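HmuY protein (Prevotella intermedia, PDB 6R2H) probably binds heme as a secreted or surface-attached hemophore-like protein of the HmuY family, supplying the bacterium with iron and porphyrin. Local coordinates at residues R79-T88 against P100-A108. Numbering follows the deposited sequence.
Sequences RTNNGEVLMT and PAGNYVADA
Val85 and Val105 form the antiparallel hydrogen-bonded pair that joins strand 83-87 to the start of strand 105-115, neighbours in the large antiparallel sheet of this HmuY-family fold. Two bonds define it: Val105 N to Val85 O at 2.6 Å and Val85 N to Val105 O at 2.9 Å. Val105 O also accepts from Asn133 ND2.

The tight apolar part lies next to this pair. Leu86 crosses Tyr104 at about a right angle, and its CB stands 3.6 Å from the ring centroid, only 8° off the normal, a CH-pi contact over the face. Leu86 CD2 rests against CE1 and CZ of the ring, 3.8 Å from Tyr104 CE1, because chi1, 169°, swings CG opposite the backbone N; CD1 approaches Asn103 O. Tyr104 is fixed at its hydroxyl, which donates to Pro100 O at 2.7 Å in the carbonyl plane. Ala157 and Lys159 of strand 155-160 also touch Tyr104.

At Ala106, which is exposed to solvent, the direct packing thins: its methyl comes no nearer to Glu84 CG than 4.5 Å, and water 2 accepts from Asp107 N at 2.8 Å. Beyond it the carboxylate of Asp107 bonds to Thr80, the last residue of strand 77-80, just before the turn into strand 83-87. Asp107 OD1 takes the Thr80 hydroxyl from above the carboxylate plane and a further bond from Asn133 ND2. Water 1 links Arg79 NE to OD2, whose syn lone pair receives Thr80 N at 2.8 Å in a nearly straight bond, 170° at the hydrogen.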
loop_
_atom_site.group_PDB
_atom_site.type_symbol
_atom_site.label_atom_id
_atom_site.label_comp_id
_atom_site.label_asym_id
_atom_site.label_seq_id
_atom_site.Cartn_x
_atom_site.Cartn_y
_atom_site.Cartn_z
ATOM N N ARG A 79 2.886 0.238 -2.025
ATOM C CA ARG A 79 4.051 0.102 -2.882
ATOM C C ARG A 79 3.787 0.893 -4.156
ATOM O O ARG A 79 2.638 1.032 -4.571
ATOM C CB ARG A 79 4.241 -1.373 -3.237
ATOM C CG ARG A 79 5.522 -1.693 -3.987
ATOM C CD ARG A 79 5.423 -3.125 -4.451
ATOM N NE ARG A 79 6.624 -3.663 -5.076
ATOM C CZ ARG A 79 6.669 -4.863 -5.654
ATOM N NH1 ARG A 79 5.587 -5.630 -5.674
ATOM N NH2 ARG A 79 7.789 -5.291 -6.217
ATOM N N THR A 80 4.856 1.411 -4.768
ATOM C CA THR A 80 4.740 2.135 -6.022
ATOM C C THR A 80 5.554 1.408 -7.087
ATOM O O THR A 80 6.496 0.672 -6.781
ATOM C CB THR A 80 5.171 3.606 -5.890
ATOM O OG1 THR A 80 6.597 3.616 -5.781
ATOM C CG2 THR A 80 4.571 4.317 -4.693
ATOM N N ASN A 81 5.147 1.617 -8.342
ATOM C CA ASN A 81 5.869 1.134 -9.501
ATOM C C ASN A 81 6.889 2.196 -9.904
ATOM O O ASN A 81 6.605 3.037 -10.757
ATOM C CB ASN A 81 4.894 0.828 -10.636
ATOM C CG ASN A 81 5.556 0.073 -11.762
ATOM O OD1 ASN A 81 6.763 -0.137 -11.737
ATOM N ND2 ASN A 81 4.783 -0.335 -12.749
ATOM N N ASN A 82 8.055 2.167 -9.246
ATOM C CA ASN A 82 9.160 3.067 -9.526
ATOM C C ASN A 82 8.740 4.530 -9.285
ATOM O O ASN A 82 8.940 5.404 -10.137
ATOM C CB ASN A 82 9.754 2.717 -10.893
ATOM C CG ASN A 82 11.257 2.888 -10.993
ATOM O OD1 ASN A 82 11.952 3.099 -9.997
ATOM N ND2 ASN A 82 11.773 2.791 -12.208
ATOM N N GLY A 83 8.168 4.795 -8.101
ATOM C CA GLY A 83 7.673 6.113 -7.747
ATOM C C GLY A 83 8.322 6.666 -6.473
ATOM O O GLY A 83 8.907 5.923 -5.677
ATOM N N GLU A 84 8.206 7.992 -6.305
ATOM C CA GLU A 84 8.655 8.690 -5.119
ATOM C C GLU A 84 7.474 9.469 -4.562
ATOM O O GLU A 84 6.706 10.033 -5.336
ATOM C CB GLU A 84 9.770 9.663 -5.492
ATOM C CG GLU A 84 11.054 8.989 -5.924
ATOM C CD GLU A 84 12.140 9.962 -6.340
ATOM O OE1 GLU A 84 11.893 10.774 -7.271
ATOM O OE2 GLU A 84 13.225 9.912 -5.719
ATOM N N VAL A 85 7.350 9.495 -3.227
ATOM C CA VAL A 85 6.148 9.997 -2.573
ATOM C C VAL A 85 6.531 11.100 -1.583
ATOM O O VAL A 85 7.563 11.012 -0.913
ATOM C CB VAL A 85 5.363 8.870 -1.866
ATOM C CG1 VAL A 85 4.136 9.383 -1.124
ATOM C CG2 VAL A 85 4.980 7.762 -2.832
ATOM N N LEU A 86 5.680 12.133 -1.519
ATOM C CA LEU A 86 5.771 13.168 -0.509
ATOM C C LEU A 86 4.369 13.418 0.026
ATOM O O LEU A 86 3.477 13.756 -0.745
ATOM C CB LEU A 86 6.331 14.450 -1.137
ATOM C CG LEU A 86 6.216 15.684 -0.235
ATOM C CD1 LEU A 86 7.250 15.649 0.889
ATOM C CD2 LEU A 86 6.338 16.967 -1.048
ATOM N N MET A 87 4.195 13.255 1.340
ATOM C CA MET A 87 2.969 13.649 2.007
ATOM C C MET A 87 2.997 15.168 2.183
ATOM O O MET A 87 3.768 15.679 2.984
ATOM C CB MET A 87 2.861 12.957 3.368
ATOM C CG MET A 87 1.542 13.208 4.066
ATOM S SD MET A 87 1.376 12.406 5.688
ATOM C CE MET A 87 2.775 13.092 6.576
ATOM N N THR A 88 2.194 15.897 1.397
ATOM C CA THR A 88 2.229 17.356 1.437
ATOM C C THR A 88 1.445 17.844 2.653
ATOM O O THR A 88 0.854 17.029 3.373
ATOM C CB THR A 88 1.632 17.994 0.173
ATOM O OG1 THR A 88 0.213 17.963 0.319
ATOM C CG2 THR A 88 2.050 17.310 -1.113
ATOM N N PRO A 100 4.495 19.909 -5.627
ATOM C CA PRO A 100 5.427 20.865 -5.030
ATOM C C PRO A 100 6.821 20.272 -4.855
ATOM O O PRO A 100 6.998 19.058 -4.951
ATOM C CB PRO A 100 4.795 21.106 -3.657
ATOM C CG PRO A 100 4.140 19.789 -3.323
ATOM C CD PRO A 100 3.601 19.281 -4.643
ATOM N N ALA A 101 7.806 21.142 -4.601
ATOM C CA ALA A 101 9.144 20.689 -4.255
ATOM C C ALA A 101 9.138 20.172 -2.817
ATOM O O ALA A 101 8.290 20.568 -2.014
ATOM C CB ALA A 101 10.150 21.793 -4.458
ATOM N N GLY A 102 10.080 19.270 -2.519
ATOM C CA GLY A 102 10.197 18.689 -1.190
ATOM C C GLY A 102 10.966 17.371 -1.207
ATOM O O GLY A 102 11.617 17.045 -2.197
ATOM N N ASN A 103 10.886 16.627 -0.101
ATOM C CA ASN A 103 11.663 15.407 0.033
ATOM C C ASN A 103 10.802 14.194 -0.307
ATOM O O ASN A 103 10.015 13.718 0.515
ATOM C CB ASN A 103 12.397 15.351 1.375
ATOM C CG ASN A 103 13.350 16.521 1.509
ATOM O OD1 ASN A 103 13.539 17.057 2.599
ATOM N ND2 ASN A 103 13.933 16.949 0.397
ATOM N N TYR A 104 10.964 13.719 -1.544
ATOM C CA TYR A 104 10.198 12.597 -2.054
ATOM C C TYR A 104 10.857 11.289 -1.607
ATOM O O TYR A 104 12.081 11.188 -1.611
ATOM C CB TYR A 104 10.033 12.765 -3.564
ATOM C CG TYR A 104 8.985 13.777 -3.942
ATOM C CD1 TYR A 104 9.229 15.139 -3.836
ATOM C CD2 TYR A 104 7.746 13.380 -4.421
ATOM C CE1 TYR A 104 8.265 16.078 -4.173
ATOM C CE2 TYR A 104 6.777 14.301 -4.786
ATOM C CZ TYR A 104 7.039 15.654 -4.655
ATOM O OH TYR A 104 6.083 16.558 -4.991
ATOM N N VAL A 105 10.039 10.297 -1.221
ATOM C CA VAL A 105 10.555 9.062 -0.640
ATOM C C VAL A 105 10.365 7.893 -1.603
ATOM O O VAL A 105 9.242 7.652 -2.035
ATOM C CB VAL A 105 9.897 8.754 0.718
ATOM C CG1 VAL A 105 10.567 7.551 1.370
ATOM C CG2 VAL A 105 9.888 9.962 1.648
ATOM N N ALA A 106 11.455 7.161 -1.902
ATOM C CA ALA A 106 11.418 5.967 -2.742
ATOM C C ALA A 106 10.989 4.745 -1.924
ATOM O O ALA A 106 11.030 4.778 -0.695
ATOM C CB ALA A 106 12.773 5.736 -3.377
ATOM N N ASP A 107 10.581 3.672 -2.616
ATOM C CA ASP A 107 10.272 2.402 -1.967
ATOM C C ASP A 107 11.554 1.796 -1.401
ATOM O O ASP A 107 12.624 1.957 -1.977
ATOM C CB ASP A 107 9.577 1.420 -2.918
ATOM C CG ASP A 107 8.192 1.850 -3.376
ATOM O OD1 ASP A 107 7.891 3.058 -3.273
ATOM O OD2 ASP A 107 7.441 0.975 -3.873
ATOM N N ALA A 108 11.428 1.098 -0.269
ATOM C CA ALA A 108 12.564 0.488 0.405
ATOM C C ALA A 108 12.185 -0.918 0.869
ATOM O O ALA A 108 10.997 -1.208 1.002
ATOM C CB ALA A 108 12.987 1.358 1.561
HETATM O O HOH W 1 8.550 -1.184 -5.103
HETATM O O HOH W 2 10.035 3.711 -5.330
#